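Local coordinates for protein cysteine synthase 3 (Entamoeba histolytica, PDB 6KR5) that probably catalyses the formation of L-cysteine from O-acetylserine and sulfide, using pyridoxal-5'-phosphate as cofactor, at residues 36-41 with 287-292; 174-179 with 301-306; 255-260 with 281-286; 270-275 with 325-330. All coordinates share one frame; numbering follows the deposited sequence.

Following the chain from its N terminus, the loop 36-41 is the first piece to be used, and contact 1 closes on it when helix 279-292 arrives some 250 residues later. Contact 2 starts on helix 169-179 and closes at strand 301-306, so it crosses contact 1. Contact 3, between strand 253-257 and helix 279-292, is short and nested inside the loops of both. Contact 4 runs from the end of helix 259-273 to the start of helix 327-335 and crosses the other three. Helix 279-292 serves contacts 1 and 3 and also lies against strand 301-306 of contact 2. Together they join the mixed sheet, the helices on it and the C-terminal helix.

Contact 1: residues 36-41 with 287-292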
loop_
_atom_site.group_PDB
_atom_site.type_symbol
_atom_site.label_atom_id
_atom_site.label_comp_id
_atom_site.label_asym_id
_atom_site.label_seq_id
_atom_site.Cartn_x
_atom_site.Cartn_y
_atom_site.Cartn_z
ATOM N N PRO B 36 -27.641 -15.462 2.838
ATOM C CA PRO B 36 -29.044 -15.261 3.234
ATOM C C PRO B 36 -29.226 -14.520 4.544
ATOM O O PRO B 36 -30.274 -13.891 4.736
ATOM C CB PRO B 36 -29.586 -16.695 3.327
ATOM C CG PRO B 36 -28.736 -17.474 2.379
ATOM C CD PRO B 36 -27.362 -16.859 2.464
ATOM N N SER B 37 -28.244 -14.566 5.450
ATOM C CA SER B 37 -28.380 -13.891 6.731
ATOM C C SER B 37 -28.402 -12.372 6.595
ATOM O O SER B 37 -28.848 -11.691 7.521
ATOM C CB SER B 37 -27.238 -14.304 7.658
ATOM O OG SER B 37 -26.007 -13.827 7.146
ATOM N N ILE B 38 -27.936 -11.825 5.473
ATOM C CA ILE B 38 -27.838 -10.378 5.287
ATOM C C ILE B 38 -28.844 -9.937 4.228
ATOM O O ILE B 38 -28.788 -10.397 3.078
ATOM C CB ILE B 38 -26.414 -9.958 4.899
ATOM C CG1 ILE B 38 -25.434 -10.354 6.005
ATOM C CG2 ILE B 38 -26.354 -8.461 4.625
ATOM C CD1 ILE B 38 -23.965 -10.159 5.619
ATOM N N LYS B 39 -29.746 -9.027 4.609
ATOM C CA LYS B 39 -30.751 -8.515 3.684
ATOM C C LYS B 39 -30.101 -7.641 2.617
ATOM O O LYS B 39 -29.094 -6.971 2.857
ATOM C CB LYS B 39 -31.822 -7.706 4.425
ATOM C CG LYS B 39 -32.560 -8.467 5.523
ATOM C CD LYS B 39 -33.335 -9.656 4.969
ATOM C CE LYS B 39 -34.156 -10.336 6.057
ATOM N NZ LYS B 39 -34.676 -11.660 5.608
ATOM N N LYS B 40 -30.712 -7.635 1.431
ATOM C CA LYS B 40 -30.121 -6.963 0.279
ATOM C C LYS B 40 -30.069 -5.446 0.423
ATOM O O LYS B 40 -29.274 -4.805 -0.272
ATOM C CB LYS B 40 -30.888 -7.332 -0.992
ATOM N N ASN B 41 -30.888 -4.851 1.288
ATOM C CA ASN B 41 -30.862 -3.402 1.454
ATOM C C ASN B 41 -29.909 -2.948 2.553
ATOM O O ASN B 41 -29.743 -1.742 2.750
ATOM C CB ASN B 41 -32.274 -2.860 1.722
ATOM C CG ASN B 41 -32.885 -3.404 2.997
ATOM O OD1 ASN B 41 -32.727 -4.580 3.330
ATOM N ND2 ASN B 41 -33.607 -2.549 3.711
ATOM N N ALA B 287 -17.077 -9.489 12.426
ATOM C CA ALA B 287 -17.978 -8.858 13.385
ATOM C C ALA B 287 -19.015 -8.002 12.672
ATOM O O ALA B 287 -20.181 -7.957 13.081
ATOM C CB ALA B 287 -17.192 -8.008 14.384
ATOM N N GLY B 288 -18.609 -7.320 11.601
ATOM C CA GLY B 288 -19.542 -6.472 10.880
ATOM C C GLY B 288 -20.580 -7.273 10.112
ATOM O O GLY B 288 -21.731 -6.844 9.987
ATOM N N LEU B 289 -20.178 -8.424 9.558
ATOM C CA LEU B 289 -21.126 -9.274 8.846
ATOM C C LEU B 289 -22.125 -9.902 9.808
ATOM O O LEU B 289 -23.306 -10.058 9.472
ATOM C CB LEU B 289 -20.388 -10.356 8.050
ATOM C CG LEU B 289 -19.525 -9.896 6.863
ATOM C CD1 LEU B 289 -18.896 -11.091 6.149
ATOM C CD2 LEU B 289 -20.322 -9.045 5.874
ATOM N N LYS B 290 -21.672 -10.287 11.000
ATOM C CA LYS B 290 -22.611 -10.744 12.024
ATOM C C LYS B 290 -23.564 -9.627 12.409
ATOM O O LYS B 290 -24.770 -9.856 12.578
ATOM C CB LYS B 290 -21.852 -11.258 13.245
ATOM C CG LYS B 290 -21.024 -12.482 12.942
ATOM C CD LYS B 290 -20.396 -13.056 14.193
ATOM C CE LYS B 290 -19.716 -14.368 13.868
ATOM N NZ LYS B 290 -19.030 -14.979 15.037
ATOM N N GLU B 291 -23.044 -8.409 12.546
ATOM C CA GLU B 291 -23.905 -7.266 12.820
ATOM C C GLU B 291 -24.945 -7.089 11.719
ATOM O O GLU B 291 -26.125 -6.835 11.998
ATOM C CB GLU B 291 -23.042 -6.014 12.969
ATOM C CG GLU B 291 -23.754 -4.849 13.604
ATOM C CD GLU B 291 -23.951 -5.029 15.095
ATOM O OE1 GLU B 291 -23.260 -5.875 15.717
ATOM O OE2 GLU B 291 -24.811 -4.318 15.646
ATOM N N ALA B 292 -24.532 -7.253 10.460
ATOM C CA ALA B 292 -25.417 -7.103 9.314
ATOM C C ALA B 292 -26.480 -8.191 9.240
ATOM O O ALA B 292 -27.432 -8.054 8.462
ATOM C CB ALA B 292 -24.590 -7.095 8.021
HETATM O O HOH W 1 -24.622 -12.584 9.170
HETATM O O HOH W 2 -29.551 -7.340 7.150
#
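I38 is the hydrophobic peg of this contact, reaching from the loop 36-41 onto residues 289-292 of helix 279-292. Its CG1 sits beside the backbone N (chi1 -61°) and the chain then runs on extended (chi2 172°), which carries CD1 forward over the helix. CD1 ends 3.8 Å from L289 CD2, the two side chains meeting at a slant, while CG1 lies 3.9 Å from A292 CB. The other branch, CG2, stays over the same alanine, so A292 meets both arms of the isoleucine and L289 only the tip of the longer one. L289 also packs against V32, T33 and L335, and through L335 it links the contact to helix 327-335.

The polar part of the contact is carried by two waters, one for each of two helix carbonyls. One water lies 2.7 Å from S37 OG and donates to L289 O at 2.9 Å; the serine hydroxyl is also hydrogen-bonded to H35 ND1, and these two partners probably limit its rotation. The second water donates to A292 O at 2.6 Å and accepts from K39 N at 3.1 Å. It thus joins the loop backbone to the helix backbone without any help from the lysine side chain, which leads off elsewhere.

Loop and helix therefore meet through an apolar isoleucine contact flanked by water bridges. The backbone carbonyls of L289 and A292 gain donors through solvent, and the loop is held partly by apolar packing and partly by ordered water.

Contact 2: residues 174-179 with 301-306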
loop_
_atom_site.group_PDB
_atom_site.type_symbol
_atom_site.label_atom_id
_atom_site.label_comp_id
_atom_site.label_asym_id
_atom_site.label_seq_id
_atom_site.Cartn_x
_atom_site.Cartn_y
_atom_site.Cartn_z
ATOM N N ASN B 174 -14.579 12.291 10.242
ATOM C CA ASN B 174 -15.116 13.239 9.272
ATOM C C ASN B 174 -15.196 12.622 7.885
ATOM O O ASN B 174 -16.165 12.850 7.150
ATOM C CB ASN B 174 -14.269 14.508 9.212
ATOM C CG ASN B 174 -14.873 15.547 8.284
ATOM O OD1 ASN B 174 -16.018 15.959 8.479
ATOM N ND2 ASN B 174 -14.124 15.955 7.259
ATOM N N GLU B 175 -14.177 11.845 7.507
ATOM C CA GLU B 175 -14.217 11.152 6.226
ATOM C C GLU B 175 -15.418 10.219 6.141
ATOM O O GLU B 175 -16.094 10.167 5.108
ATOM C CB GLU B 175 -12.921 10.374 6.011
ATOM C CG GLU B 175 -11.708 11.275 5.843
ATOM C CD GLU B 175 -10.400 10.557 6.102
ATOM O OE1 GLU B 175 -10.328 9.340 5.829
ATOM O OE2 GLU B 175 -9.443 11.213 6.558
ATOM N N ILE B 176 -15.694 9.460 7.204
ATOM C CA ILE B 176 -16.872 8.591 7.197
ATOM C C ILE B 176 -18.144 9.421 7.109
ATOM O O ILE B 176 -19.073 9.089 6.359
ATOM C CB ILE B 176 -16.885 7.686 8.440
ATOM C CG1 ILE B 176 -15.705 6.710 8.386
ATOM C CG2 ILE B 176 -18.218 6.930 8.528
ATOM C CD1 ILE B 176 -15.386 6.088 9.726
ATOM N N TRP B 177 -18.205 10.510 7.876
ATOM C CA TRP B 177 -19.388 11.364 7.859
ATOM C C TRP B 177 -19.642 11.911 6.462
ATOM O O TRP B 177 -20.760 11.834 5.944
ATOM C CB TRP B 177 -19.224 12.499 8.862
ATOM C CG TRP B 177 -20.472 13.308 8.991
ATOM C CD1 TRP B 177 -20.673 14.583 8.548
ATOM C CD2 TRP B 177 -21.704 12.879 9.572
ATOM N NE1 TRP B 177 -21.964 14.983 8.838
ATOM C CE2 TRP B 177 -22.612 13.953 9.470
ATOM C CE3 TRP B 177 -22.126 11.695 10.189
ATOM C CZ2 TRP B 177 -23.918 13.873 9.959
ATOM C CZ3 TRP B 177 -23.423 11.614 10.665
ATOM C CH2 TRP B 177 -24.303 12.699 10.548
ATOM N N GLU B 178 -18.605 12.456 5.830
ATOM C CA GLU B 178 -18.774 13.053 4.509
ATOM C C GLU B 178 -19.048 11.992 3.446
ATOM O O GLU B 178 -19.946 12.153 2.611
ATOM C CB GLU B 178 -17.531 13.867 4.143
ATOM C CG GLU B 178 -17.345 15.153 4.937
ATOM C CD GLU B 178 -18.312 16.246 4.523
ATOM O OE1 GLU B 178 -18.690 16.290 3.335
ATOM O OE2 GLU B 178 -18.682 17.071 5.386
ATOM N N ASP B 179 -18.275 10.902 3.448
ATOM C CA ASP B 179 -18.426 9.900 2.398
ATOM C C ASP B 179 -19.809 9.248 2.432
ATOM O O ASP B 179 -20.370 8.927 1.376
ATOM C CB ASP B 179 -17.323 8.840 2.507
ATOM C CG ASP B 179 -15.954 9.374 2.116
ATOM O OD1 ASP B 179 -15.871 10.491 1.565
ATOM O OD2 ASP B 179 -14.956 8.666 2.351
ATOM N N THR B 301 -26.517 1.310 7.404
ATOM C CA THR B 301 -25.201 1.515 6.806
ATOM C C THR B 301 -24.154 1.199 7.869
ATOM O O THR B 301 -24.032 1.913 8.870
ATOM C CB THR B 301 -25.042 2.939 6.279
ATOM O OG1 THR B 301 -25.970 3.154 5.210
ATOM C CG2 THR B 301 -23.630 3.154 5.738
ATOM N N ILE B 302 -23.405 0.127 7.643
ATOM C CA ILE B 302 -22.433 -0.400 8.594
ATOM C C ILE B 302 -21.045 -0.136 8.026
ATOM O O ILE B 302 -20.733 -0.588 6.917
ATOM C CB ILE B 302 -22.671 -1.899 8.827
ATOM C CG1 ILE B 302 -24.049 -2.110 9.455
ATOM C CG2 ILE B 302 -21.581 -2.504 9.691
ATOM C CD1 ILE B 302 -24.594 -3.493 9.275
ATOM N N VAL B 303 -20.218 0.601 8.771
ATOM C CA VAL B 303 -18.876 0.983 8.334
ATOM C C VAL B 303 -17.862 0.216 9.169
ATOM O O VAL B 303 -17.927 0.233 10.401
ATOM C CB VAL B 303 -18.638 2.497 8.462
ATOM C CG1 VAL B 303 -17.169 2.839 8.166
ATOM C CG2 VAL B 303 -19.563 3.263 7.524
ATOM N N ILE B 304 -16.905 -0.422 8.501
ATOM C CA ILE B 304 -15.934 -1.293 9.152
ATOM C C ILE B 304 -14.543 -0.753 8.848
ATOM O O ILE B 304 -14.177 -0.614 7.677
ATOM C CB ILE B 304 -16.070 -2.743 8.663
ATOM C CG1 ILE B 304 -17.531 -3.207 8.739
ATOM C CG2 ILE B 304 -15.185 -3.684 9.469
ATOM C CD1 ILE B 304 -17.710 -4.606 8.200
ATOM N N ILE B 305 -13.764 -0.477 9.890
ATOM C CA ILE B 305 -12.377 -0.054 9.709
ATOM C C ILE B 305 -11.532 -1.267 9.354
ATOM O O ILE B 305 -11.573 -2.286 10.054
ATOM C CB ILE B 305 -11.838 0.612 10.985
ATOM C CG1 ILE B 305 -12.711 1.789 11.406
ATOM C CG2 ILE B 305 -10.392 1.067 10.771
ATOM C CD1 ILE B 305 -12.801 2.879 10.341
ATOM N N LEU B 306 -10.742 -1.156 8.276
ATOM C CA LEU B 306 -9.757 -2.183 7.927
ATOM C C LEU B 306 -8.369 -1.601 8.178
ATOM O O LEU B 306 -7.881 -0.805 7.364
ATOM C CB LEU B 306 -9.904 -2.627 6.466
ATOM C CG LEU B 306 -11.306 -3.077 6.017
ATOM C CD1 LEU B 306 -11.192 -3.890 4.725
ATOM C CD2 LEU B 306 -11.996 -3.876 7.072
#
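I176 of helix 169-179 stands over V303 of strand 301-306 with their CA atoms 7.9 Å apart, a helix laid on the face of a sheet and touching it by side chains alone. I176 points at the strand and V303 points back, so the two meet tip to tip. Both branches of the isoleucine are used: CD1 reaches V303 CG1 at 4.0 Å, and CG2 comes equally close to V303 CG2. Each fork thus faces the other, methyl against methyl. With V303 CG1 anti to the backbone N (chi1 173°), that methyl is turned to the longer arm of I176 and CG2 to the shorter one.

I305, two residues on, adds a second and looser touch; its side chain is about 7 Å from the bound pyridoxal-5'-phosphate. Its CG1 lies beside the backbone N and chi2 (-60°) turns CD1 back, to within 4.2 Å of I176 CD1, the two side chains crossing at about a right angle. V184 lies against both I176 and V303, and helix 195-207 closes in from the same face through V200 on I176 and T196 on I305. The other face of the strand, with I302, I304 and L306, is covered by helix 279-292, giving the two-sided helix cover of an alpha/beta sheet. Helix 169-179 also meets the second subunit, where N174 and E175 pack on P9 of that chain.

Only carbon meets carbon here, at ordinary van der Waals distances. Shape and burial would hold the helix on the strand.

Contact 3: residues 255-260 with 281-286; sequences TPIKTQ and SGAAIL
I257 lies over the helix at A283 and L286, using all the outer carbons of its side chain. I257 CG1 rests 3.6 Å from A283 O, against the carbonyl oxygen rather than the methyl. I257 CG2 takes the alanine itself, 4.0 Å from A283 CB. The tip, I257 CD1, bends away at chi2 -71° and slots in beside L286, 3.8 Å from its CG and 3.9 Å from its CD2. L286 can receive it because its CG is anti to the backbone N (chi1 178°), swinging the branched end out toward the strand.

The strand is 253-257, the outermost strand of the mixed sheet within this chain, and it leads at once into helix 259-273, with K258 in the N-cap position. Helix 279-292 follows, and then strand 301-306, parallel to the first: the segments belong to a beta-alpha-beta crossover with two helices in the connection, passing over strands 186-190 and 212-218. V216 of the neighbouring strand touches both I257 and A283. From helix 259-273, A262 packs on A283 and D261 on L286, while T259 OG1 is hydrogen-bonded to E220 and to the backbone N of G233.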
loop_
_atom_site.group_PDB
_atom_site.type_symbol
_atom_site.label_atom_id
_atom_site.label_comp_id
_atom_site.label_asym_id
_atom_site.label_seq_id
_atom_site.Cartn_x
_atom_site.Cartn_y
_atom_site.Cartn_z
ATOM N N THR B 255 -17.812 -7.342 20.409
ATOM C CA THR B 255 -17.971 -8.603 19.694
ATOM C C THR B 255 -16.647 -9.346 19.671
ATOM O O THR B 255 -15.703 -8.892 19.007
ATOM C CB THR B 255 -18.469 -8.362 18.271
ATOM O OG1 THR B 255 -19.745 -7.711 18.328
ATOM C CG2 THR B 255 -18.617 -9.685 17.522
ATOM N N PRO B 256 -16.520 -10.455 20.391
ATOM C CA PRO B 256 -15.298 -11.257 20.312
ATOM C C PRO B 256 -15.280 -12.073 19.032
ATOM O O PRO B 256 -16.313 -12.574 18.576
ATOM C CB PRO B 256 -15.396 -12.167 21.542
ATOM C CG PRO B 256 -16.869 -12.339 21.743
ATOM C CD PRO B 256 -17.502 -11.024 21.335
ATOM N N ILE B 257 -14.088 -12.221 18.459
ATOM C CA ILE B 257 -13.898 -12.976 17.224
ATOM C C ILE B 257 -12.755 -13.960 17.439
ATOM O O ILE B 257 -11.672 -13.575 17.903
ATOM C CB ILE B 257 -13.608 -12.053 16.019
ATOM C CG1 ILE B 257 -14.809 -11.154 15.690
ATOM C CG2 ILE B 257 -13.183 -12.873 14.799
ATOM C CD1 ILE B 257 -16.036 -11.897 15.075
ATOM N N LYS B 258 -12.989 -15.229 17.105
ATOM C CA LYS B 258 -11.931 -16.226 17.223
ATOM C C LYS B 258 -10.809 -15.951 16.227
ATOM O O LYS B 258 -11.056 -15.611 15.061
ATOM C CB LYS B 258 -12.481 -17.633 16.986
ATOM C CG LYS B 258 -13.482 -18.124 18.033
ATOM C CD LYS B 258 -14.010 -19.488 17.620
ATOM C CE LYS B 258 -14.919 -20.097 18.672
ATOM N NZ LYS B 258 -15.566 -21.330 18.147
ATOM N N THR B 259 -9.572 -16.156 16.687
ATOM C CA THR B 259 -8.395 -15.989 15.837
ATOM C C THR B 259 -8.563 -16.695 14.492
ATOM O O THR B 259 -8.376 -16.083 13.433
ATOM C CB THR B 259 -7.149 -16.513 16.559
ATOM O OG1 THR B 259 -6.841 -15.653 17.659
ATOM C CG2 THR B 259 -5.943 -16.502 15.638
ATOM N N GLN B 260 -8.948 -17.979 14.510
ATOM C CA GLN B 260 -9.043 -18.727 13.255
ATOM C C GLN B 260 -10.130 -18.176 12.344
ATOM O O GLN B 260 -9.983 -18.212 11.116
ATOM C CB GLN B 260 -9.306 -20.210 13.519
ATOM C CG GLN B 260 -8.228 -20.918 14.303
ATOM C CD GLN B 260 -6.907 -20.994 13.579
ATOM O OE1 GLN B 260 -6.853 -21.062 12.349
ATOM N NE2 GLN B 260 -5.818 -20.980 14.346
ATOM N N SER B 281 -8.409 -6.831 10.190
ATOM C CA SER B 281 -9.469 -6.499 9.245
ATOM C C SER B 281 -10.421 -7.673 9.056
ATOM O O SER B 281 -11.638 -7.483 8.943
ATOM C CB SER B 281 -8.851 -6.103 7.909
ATOM O OG SER B 281 -8.129 -4.889 8.003
ATOM N N GLY B 282 -9.877 -8.888 9.003
ATOM C CA GLY B 282 -10.725 -10.068 8.976
ATOM C C GLY B 282 -11.611 -10.161 10.203
ATOM O O GLY B 282 -12.797 -10.498 10.102
ATOM N N ALA B 283 -11.053 -9.844 11.380
ATOM C CA ALA B 283 -11.849 -9.861 12.603
ATOM C C ALA B 283 -12.947 -8.817 12.533
ATOM O O ALA B 283 -14.117 -9.110 12.806
ATOM C CB ALA B 283 -10.959 -9.637 13.823
ATOM N N ALA B 284 -12.584 -7.587 12.151
ATOM C CA ALA B 284 -13.568 -6.519 12.049
ATOM C C ALA B 284 -14.651 -6.855 11.034
ATOM O O ALA B 284 -15.838 -6.644 11.300
ATOM C CB ALA B 284 -12.888 -5.198 11.689
ATOM N N ILE B 285 -14.265 -7.386 9.866
ATOM C CA ILE B 285 -15.265 -7.682 8.839
ATOM C C ILE B 285 -16.224 -8.757 9.327
ATOM O O ILE B 285 -17.441 -8.634 9.164
ATOM C CB ILE B 285 -14.591 -8.074 7.512
ATOM C CG1 ILE B 285 -14.022 -6.817 6.857
ATOM C CG2 ILE B 285 -15.611 -8.743 6.564
ATOM C CD1 ILE B 285 -13.140 -7.055 5.648
ATOM N N LEU B 286 -15.705 -9.810 9.967
ATOM C CA LEU B 286 -16.607 -10.857 10.447
ATOM C C LEU B 286 -17.573 -10.310 11.493
ATOM O O LEU B 286 -18.773 -10.605 11.450
ATOM C CB LEU B 286 -15.813 -12.038 11.001
ATOM C CG LEU B 286 -16.666 -13.172 11.575
ATOM C CD1 LEU B 286 -17.678 -13.654 10.546
ATOM C CD2 LEU B 286 -15.778 -14.311 12.016
#

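Contact 4: residues 270-275 with 325-330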
loop_
_atom_site.group_PDB
_atom_site.type_symbol
_atom_site.label_atom_id
_atom_site.label_comp_id
_atom_site.label_asym_id
_atom_site.label_seq_id
_atom_site.Cartn_x
_atom_site.Cartn_y
_atom_site.Cartn_z
ATOM N N VAL B 270 -10.321 -11.372 0.412
ATOM C CA VAL B 270 -9.470 -11.155 -0.750
ATOM C C VAL B 270 -9.932 -12.027 -1.921
ATOM O O VAL B 270 -9.926 -11.573 -3.072
ATOM C CB VAL B 270 -7.976 -11.345 -0.392
ATOM C CG1 VAL B 270 -7.690 -12.731 0.084
ATOM C CG2 VAL B 270 -7.070 -10.972 -1.580
ATOM N N LYS B 271 -10.419 -13.242 -1.658
ATOM C CA LYS B 271 -10.823 -14.109 -2.765
ATOM C C LYS B 271 -12.113 -13.633 -3.420
ATOM O O LYS B 271 -12.253 -13.709 -4.650
ATOM C CB LYS B 271 -10.988 -15.549 -2.287
ATOM C CG LYS B 271 -11.178 -16.543 -3.438
ATOM C CD LYS B 271 -11.199 -17.982 -2.935
ATOM C CE LYS B 271 -11.494 -18.943 -4.073
ATOM N NZ LYS B 271 -11.586 -20.359 -3.621
ATOM N N TYR B 272 -13.082 -13.163 -2.624
ATOM C CA TYR B 272 -14.409 -12.873 -3.153
ATOM C C TYR B 272 -14.729 -11.396 -3.307
ATOM O O TYR B 272 -15.674 -11.062 -4.036
ATOM C CB TYR B 272 -15.473 -13.569 -2.285
ATOM C CG TYR B 272 -15.251 -15.067 -2.320
ATOM C CD1 TYR B 272 -15.305 -15.750 -3.526
ATOM C CD2 TYR B 272 -14.929 -15.781 -1.178
ATOM C CE1 TYR B 272 -15.074 -17.108 -3.590
ATOM C CE2 TYR B 272 -14.702 -17.159 -1.233
ATOM C CZ TYR B 272 -14.775 -17.810 -2.445
ATOM O OH TYR B 272 -14.552 -19.180 -2.543
ATOM N N ASP B 273 -13.971 -10.495 -2.658
ATOM C CA ASP B 273 -14.089 -9.069 -2.923
ATOM C C ASP B 273 -12.815 -8.460 -3.479
ATOM O O ASP B 273 -12.827 -7.284 -3.856
ATOM C CB ASP B 273 -14.521 -8.313 -1.654
ATOM C CG ASP B 273 -15.983 -8.510 -1.362
ATOM O OD1 ASP B 273 -16.811 -7.736 -1.895
ATOM O OD2 ASP B 273 -16.292 -9.456 -0.623
ATOM N N GLY B 274 -11.730 -9.224 -3.573
ATOM C CA GLY B 274 -10.522 -8.670 -4.140
ATOM C C GLY B 274 -9.834 -7.619 -3.302
ATOM O O GLY B 274 -9.061 -6.822 -3.841
ATOM N N ILE B 275 -10.084 -7.599 -1.996
ATOM C CA ILE B 275 -9.474 -6.648 -1.076
ATOM C C ILE B 275 -8.550 -7.437 -0.162
ATOM O O ILE B 275 -9.007 -8.310 0.580
ATOM C CB ILE B 275 -10.539 -5.894 -0.269
ATOM C CG1 ILE B 275 -11.392 -5.023 -1.190
ATOM C CG2 ILE B 275 -9.892 -5.078 0.823
ATOM C CD1 ILE B 275 -12.670 -4.549 -0.540
ATOM N N GLY B 325 -13.583 -25.311 0.543
ATOM C CA GLY B 325 -14.974 -25.218 0.159
ATOM C C GLY B 325 -15.280 -24.037 -0.737
ATOM O O GLY B 325 -14.460 -23.152 -0.989
ATOM N N THR B 326 -16.517 -24.025 -1.214
ATOM C CA THR B 326 -17.025 -22.938 -2.029
ATOM C C THR B 326 -17.271 -21.709 -1.168
ATOM O O THR B 326 -17.241 -21.762 0.065
ATOM C CB THR B 326 -18.340 -23.337 -2.693
ATOM O OG1 THR B 326 -19.309 -23.552 -1.660
ATOM C CG2 THR B 326 -18.172 -24.606 -3.504
ATOM N N LYS B 327 -17.557 -20.585 -1.833
ATOM C CA LYS B 327 -17.899 -19.378 -1.084
ATOM C C LYS B 327 -19.046 -19.633 -0.121
ATOM O O LYS B 327 -19.000 -19.214 1.042
ATOM C CB LYS B 327 -18.263 -18.229 -2.024
ATOM C CG LYS B 327 -18.620 -16.973 -1.249
ATOM C CD LYS B 327 -18.784 -15.754 -2.144
ATOM C CE LYS B 327 -20.248 -15.510 -2.460
ATOM N NZ LYS B 327 -20.412 -14.313 -3.322
ATOM N N GLN B 328 -20.083 -20.346 -0.565
ATOM C CA GLN B 328 -21.205 -20.546 0.341
ATOM C C GLN B 328 -20.815 -21.426 1.520
ATOM O O GLN B 328 -21.252 -21.182 2.651
ATOM C CB GLN B 328 -22.407 -21.120 -0.407
ATOM C CG GLN B 328 -23.247 -20.028 -1.069
ATOM C CD GLN B 328 -23.547 -18.859 -0.129
ATOM O OE1 GLN B 328 -23.236 -17.704 -0.434
ATOM N NE2 GLN B 328 -24.164 -19.156 1.011
ATOM N N GLN B 329 -19.978 -22.442 1.293
ATOM C CA GLN B 329 -19.530 -23.251 2.420
ATOM C C GLN B 329 -18.749 -22.407 3.413
ATOM O O GLN B 329 -18.923 -22.544 4.629
ATOM C CB GLN B 329 -18.676 -24.419 1.943
ATOM C CG GLN B 329 -19.484 -25.458 1.166
ATOM C CD GLN B 329 -18.649 -26.651 0.754
ATOM O OE1 GLN B 329 -17.954 -26.619 -0.270
ATOM N NE2 GLN B 329 -18.717 -27.716 1.550
ATOM N N VAL B 330 -17.876 -21.536 2.909
ATOM C CA VAL B 330 -17.068 -20.712 3.801
ATOM C C VAL B 330 -17.943 -19.723 4.554
ATOM O O VAL B 330 -17.812 -19.566 5.771
ATOM C CB VAL B 330 -15.953 -19.997 3.014
ATOM C CG1 VAL B 330 -15.290 -18.951 3.895
ATOM C CG2 VAL B 330 -14.925 -21.000 2.549
#
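At the capping box that starts helix 327-335, K327 packs against the ring of Y272, which stands near the end of helix 259-273. In the box, T326 is the N-cap: its OG1 accepts from Q329 N at 3.2 Å, and Q329 OE1 accepts in return from T326 N at 3.1 Å. Both bonds are fairly straight, each with an angle of 165° at the hydrogen, although T326 N approaches the glutamine carbonyl tilted out of its plane.

K327, the first helical residue, lays its aliphatic chain across the tyrosine. CB sits over one ring face, 3.7 Å from the ring centroid of Y272 and 19° off the normal, a CH-pi contact; CD lies over the other end of the ring, 3.6 Å from Y272 CG. The two side chains slide past each other in opposite directions, so the lysine starts near the hydroxyl end and finishes near the CB end of the tyrosine. There it turns at chi3 (98°), carrying NZ off to a salt bridge with D34 and a hydrogen bond to G31 O. The opposite face of the ring has K271 CG 3.9 Å above its plane, so the ring lies between aliphatic parts of two lysines. The loop that receives K327 NZ is also held by D273, whose carboxylate accepts from the backbone N atoms of H30, G31 and V32.

At the surface, the end region of one helix meets the start of another, with an aromatic face covered by a lysine chain and the reciprocal T326-Q329 pair that defines a capping box at a helix N terminus.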